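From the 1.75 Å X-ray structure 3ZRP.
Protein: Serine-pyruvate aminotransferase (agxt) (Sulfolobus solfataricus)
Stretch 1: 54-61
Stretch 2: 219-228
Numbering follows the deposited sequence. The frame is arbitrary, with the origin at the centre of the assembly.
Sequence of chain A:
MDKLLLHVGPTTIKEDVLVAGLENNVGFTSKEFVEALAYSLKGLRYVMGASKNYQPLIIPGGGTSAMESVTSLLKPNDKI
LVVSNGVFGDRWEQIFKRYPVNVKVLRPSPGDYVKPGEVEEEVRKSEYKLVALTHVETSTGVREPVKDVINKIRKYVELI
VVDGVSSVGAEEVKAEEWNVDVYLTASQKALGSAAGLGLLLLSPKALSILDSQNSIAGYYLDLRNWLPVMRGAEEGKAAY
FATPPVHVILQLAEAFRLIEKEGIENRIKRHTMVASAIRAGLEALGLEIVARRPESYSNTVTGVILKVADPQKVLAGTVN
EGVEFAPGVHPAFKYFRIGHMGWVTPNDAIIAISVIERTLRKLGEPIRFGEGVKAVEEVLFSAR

Stretch 1, residues 54-61: YQPLIIPG
Stretch 2, residues 219-228: YYLDLRNWLP

The contact is an apolar packing of a strand against the start of a helix and the turn before it, in which Ile 59 and Pro 60 lie over one face of Trp 226 and leucines pack beside them, with no hydrogen bond crossing between the stretches. The strand through Gln 55 to Pro 60 is extended, with phi from -138° to -68° and psi from 114° to 161°, and the first turns of the helix that follows Asp 222 cross it at 107° between N-to-C directions, the axes approaching to 8.7 Å. Leu 57 CA lies 7.0 Å from Leu 227 CA, and Ile 59 CA lies 7.2 Å from Trp 226 CA; together the stretches bury 461 Å².

The approach to the helix is fixed locally. A type I turn runs from Tyr 219 to Asp 222, whose t side chain caps the helix: Asp 222 OD1 accepts from Arg 224 N at 2.9 Å and forms a salt bridge with Arg 224 NH1 at 3.0 Å. The N of Pro 228 has no bond to the turn before, and the helix is kinked there. Trp 226 (chi1 -69°, chi2 100°) points CA-to-CB toward the strand, and its NE1 donates to Tyr 220 O at 2.8 Å. This satisfies the indole's polar atom and leaves a broad carbon face free for packing.

Ile 59 and Pro 60 cover that face. Ile 59 (chi1 62°, p; chi2 169°, t) places CG2 4.0 Å from the centroid of the five-membered ring of Trp 226, while Pro 60 CD sits 3.8 Å from the centroid of its six-membered ring; both are CH-pi contacts. Beta branching serves Ile 59 well, because CG2 also meets Leu 223 CD2 at 4.1 Å while CD1 reaches Leu 221 CD2 at 4.4 Å. The compact, C-gamma exo ring of Pro 60 also packs obliquely against Tyr 220 (chi1 -153°, t), with Pro 60 CG 3.2 Å from Tyr 220 OH.

Leu 57 (chi1 -63°, m; chi2 97°, between wells) points toward the helix. Its CD2 lies 4.2 Å from each of Leu 223 CD2, Trp 226 CB and Leu 227 CG, so one methyl fits among three side chains. Leu 223 (m, t) and Leu 227 (chi1 -116°, off; chi2 -172°) start sideways, but their ends come nearer the strand. Leu 227 CD2 meets Gln 55 CG at 3.8 Å: the glutamine (chi1 176°, chi2 64°, chi3 70°) offers its aliphatic portion, while its NE2 donates to Pro 56 O at 2.8 Å. Ile 58 points away from the helix and makes no contact with it.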

# COMPACT_ATOMS: atom_id res chain seq x y z
N TYR A 54 -22.01 2.76 11.09
CA TYR A 54 -20.56 2.96 11.14
C TYR A 54 -19.96 2.73 9.75
O TYR A 54 -20.34 1.78 9.06
CB TYR A 54 -19.95 2.03 12.18
CG TYR A 54 -20.14 2.54 13.59
CD1 TYR A 54 -21.42 2.79 14.10
CD2 TYR A 54 -19.04 2.79 14.41
CE1 TYR A 54 -21.60 3.27 15.40
CE2 TYR A 54 -19.21 3.27 15.72
CZ TYR A 54 -20.50 3.51 16.19
OH TYR A 54 -20.67 3.98 17.47
N GLN A 55 -19.04 3.60 9.35
CA GLN A 55 -18.50 3.59 8.00
C GLN A 55 -17.13 2.88 7.93
O GLN A 55 -16.16 3.36 8.50
CB GLN A 55 -18.36 5.02 7.47
CG GLN A 55 -17.72 5.13 6.08
CD GLN A 55 -18.56 4.47 5.00
OE1 GLN A 55 -19.62 4.96 4.65
NE2 GLN A 55 -18.06 3.37 4.45
N PRO A 56 -17.06 1.74 7.22
CA PRO A 56 -15.74 1.09 7.02
C PRO A 56 -14.95 1.75 5.88
O PRO A 56 -15.53 2.25 4.91
CB PRO A 56 -16.12 -0.34 6.66
CG PRO A 56 -17.49 -0.16 5.94
CD PRO A 56 -18.17 0.92 6.70
N LEU A 57 -13.61 1.76 6.00
CA LEU A 57 -12.75 2.14 4.88
C LEU A 57 -11.56 1.18 4.82
O LEU A 57 -11.03 0.76 5.86
CB LEU A 57 -12.22 3.58 5.00
CG LEU A 57 -13.20 4.76 4.99
CD1 LEU A 57 -13.51 5.19 6.42
CD2 LEU A 57 -12.73 5.95 4.17
N ILE A 58 -11.15 0.83 3.61
CA ILE A 58 -9.99 -0.01 3.39
C ILE A 58 -9.01 0.82 2.54
O ILE A 58 -9.36 1.31 1.47
CB ILE A 58 -10.41 -1.33 2.74
CG1 ILE A 58 -11.30 -2.12 3.72
CG2 ILE A 58 -9.20 -2.15 2.25
CD1 ILE A 58 -12.02 -3.34 3.09
N ILE A 59 -7.79 1.03 3.04
CA ILE A 59 -6.85 1.94 2.34
C ILE A 59 -5.55 1.20 2.13
O ILE A 59 -5.32 0.19 2.78
CB ILE A 59 -6.62 3.27 3.13
CG1 ILE A 59 -5.99 3.00 4.51
CG2 ILE A 59 -7.98 4.05 3.34
CD1 ILE A 59 -5.47 4.29 5.24
N PRO A 60 -4.71 1.68 1.18
CA PRO A 60 -3.40 1.01 1.05
C PRO A 60 -2.49 1.22 2.24
O PRO A 60 -2.57 2.24 2.94
CB PRO A 60 -2.79 1.64 -0.21
CG PRO A 60 -3.97 2.31 -0.93
CD PRO A 60 -4.85 2.76 0.20
N GLY A 61 -1.58 0.26 2.42
CA GLY A 61 -0.49 0.35 3.35
C GLY A 61 -0.59 -0.72 4.41
O GLY A 61 -0.27 -1.90 4.18
N TYR A 219 -2.48 14.16 1.26
CA TYR A 219 -3.31 13.79 0.14
C TYR A 219 -3.66 12.30 0.15
O TYR A 219 -4.83 11.94 0.29
CB TYR A 219 -2.61 14.16 -1.15
CG TYR A 219 -3.49 14.13 -2.39
CD1 TYR A 219 -4.48 15.10 -2.58
CD2 TYR A 219 -3.34 13.12 -3.34
CE1 TYR A 219 -5.29 15.07 -3.72
CE2 TYR A 219 -4.13 13.09 -4.48
CZ TYR A 219 -5.10 14.06 -4.67
OH TYR A 219 -5.87 14.02 -5.79
N TYR A 220 -2.67 11.42 -0.03
CA TYR A 220 -2.91 9.97 -0.05
C TYR A 220 -3.66 9.42 1.17
O TYR A 220 -4.44 8.47 1.02
CB TYR A 220 -1.59 9.21 -0.17
CG TYR A 220 -1.71 7.85 -0.83
CD1 TYR A 220 -2.06 7.73 -2.17
CD2 TYR A 220 -1.41 6.69 -0.11
CE1 TYR A 220 -2.15 6.46 -2.79
CE2 TYR A 220 -1.48 5.43 -0.71
CZ TYR A 220 -1.85 5.33 -2.04
OH TYR A 220 -1.91 4.08 -2.60
N LEU A 221 -3.41 9.99 2.33
CA LEU A 221 -3.98 9.47 3.59
C LEU A 221 -5.12 10.30 4.13
O LEU A 221 -5.53 10.10 5.28
CB LEU A 221 -2.92 9.28 4.68
CG LEU A 221 -1.76 8.35 4.28
CD1 LEU A 221 -0.73 8.22 5.41
CD2 LEU A 221 -2.24 6.98 3.84
N ASP A 222 -5.63 11.23 3.33
CA ASP A 222 -6.87 11.91 3.73
C ASP A 222 -8.02 10.96 3.42
O ASP A 222 -8.24 10.59 2.26
CB ASP A 222 -7.01 13.25 2.99
CG ASP A 222 -8.29 14.01 3.36
OD1 ASP A 222 -9.13 13.50 4.14
OD2 ASP A 222 -8.44 15.14 2.84
N LEU A 223 -8.71 10.51 4.48
CA LEU A 223 -9.83 9.60 4.38
C LEU A 223 -10.97 10.15 3.50
O LEU A 223 -11.70 9.36 2.89
CB LEU A 223 -10.35 9.21 5.77
CG LEU A 223 -9.38 8.39 6.65
CD1 LEU A 223 -9.94 8.22 8.07
CD2 LEU A 223 -9.04 7.02 5.97
N ARG A 224 -11.06 11.48 3.37
CA ARG A 224 -11.99 12.10 2.41
C ARG A 224 -11.79 11.63 0.97
O ARG A 224 -12.74 11.53 0.21
CB ARG A 224 -11.95 13.63 2.48
CG ARG A 224 -12.38 14.20 3.80
CD ARG A 224 -12.02 15.68 3.94
NE ARG A 224 -12.33 16.15 5.29
CZ ARG A 224 -11.63 15.83 6.37
NH1 ARG A 224 -10.54 15.06 6.28
NH2 ARG A 224 -12.01 16.29 7.55
N ASN A 225 -10.54 11.37 0.57
CA ASN A 225 -10.27 10.93 -0.78
C ASN A 225 -10.67 9.48 -1.05
O ASN A 225 -10.96 9.13 -2.19
CB ASN A 225 -8.79 11.19 -1.13
CG ASN A 225 -8.49 12.66 -1.25
OD1 ASN A 225 -9.33 13.42 -1.71
ND2 ASN A 225 -7.31 13.07 -0.82
N TRP A 226 -10.70 8.65 -0.01
CA TRP A 226 -11.04 7.23 -0.18
C TRP A 226 -12.54 6.98 0.00
O TRP A 226 -13.05 5.99 -0.51
CB TRP A 226 -10.28 6.35 0.80
CG TRP A 226 -8.84 6.33 0.45
CD1 TRP A 226 -7.86 7.07 1.06
CD2 TRP A 226 -8.21 5.65 -0.65
NE1 TRP A 226 -6.67 6.85 0.43
CE2 TRP A 226 -6.84 5.98 -0.61
CE3 TRP A 226 -8.66 4.77 -1.64
CZ2 TRP A 226 -5.90 5.46 -1.53
CZ3 TRP A 226 -7.75 4.25 -2.56
CH2 TRP A 226 -6.36 4.60 -2.49
N LEU A 227 -13.20 7.88 0.72
CA LEU A 227 -14.64 7.73 1.04
C LEU A 227 -15.55 7.48 -0.19
O LEU A 227 -16.40 6.59 -0.13
CB LEU A 227 -15.16 8.91 1.85
CG LEU A 227 -15.68 8.77 3.28
CD1 LEU A 227 -16.31 10.09 3.73
CD2 LEU A 227 -16.68 7.63 3.38
N PRO A 228 -15.37 8.25 -1.28
CA PRO A 228 -16.19 8.00 -2.47
C PRO A 228 -15.98 6.59 -3.04
O PRO A 228 -16.92 5.98 -3.54
CB PRO A 228 -15.71 9.07 -3.48
CG PRO A 228 -15.13 10.15 -2.64
CD PRO A 228 -14.51 9.44 -1.47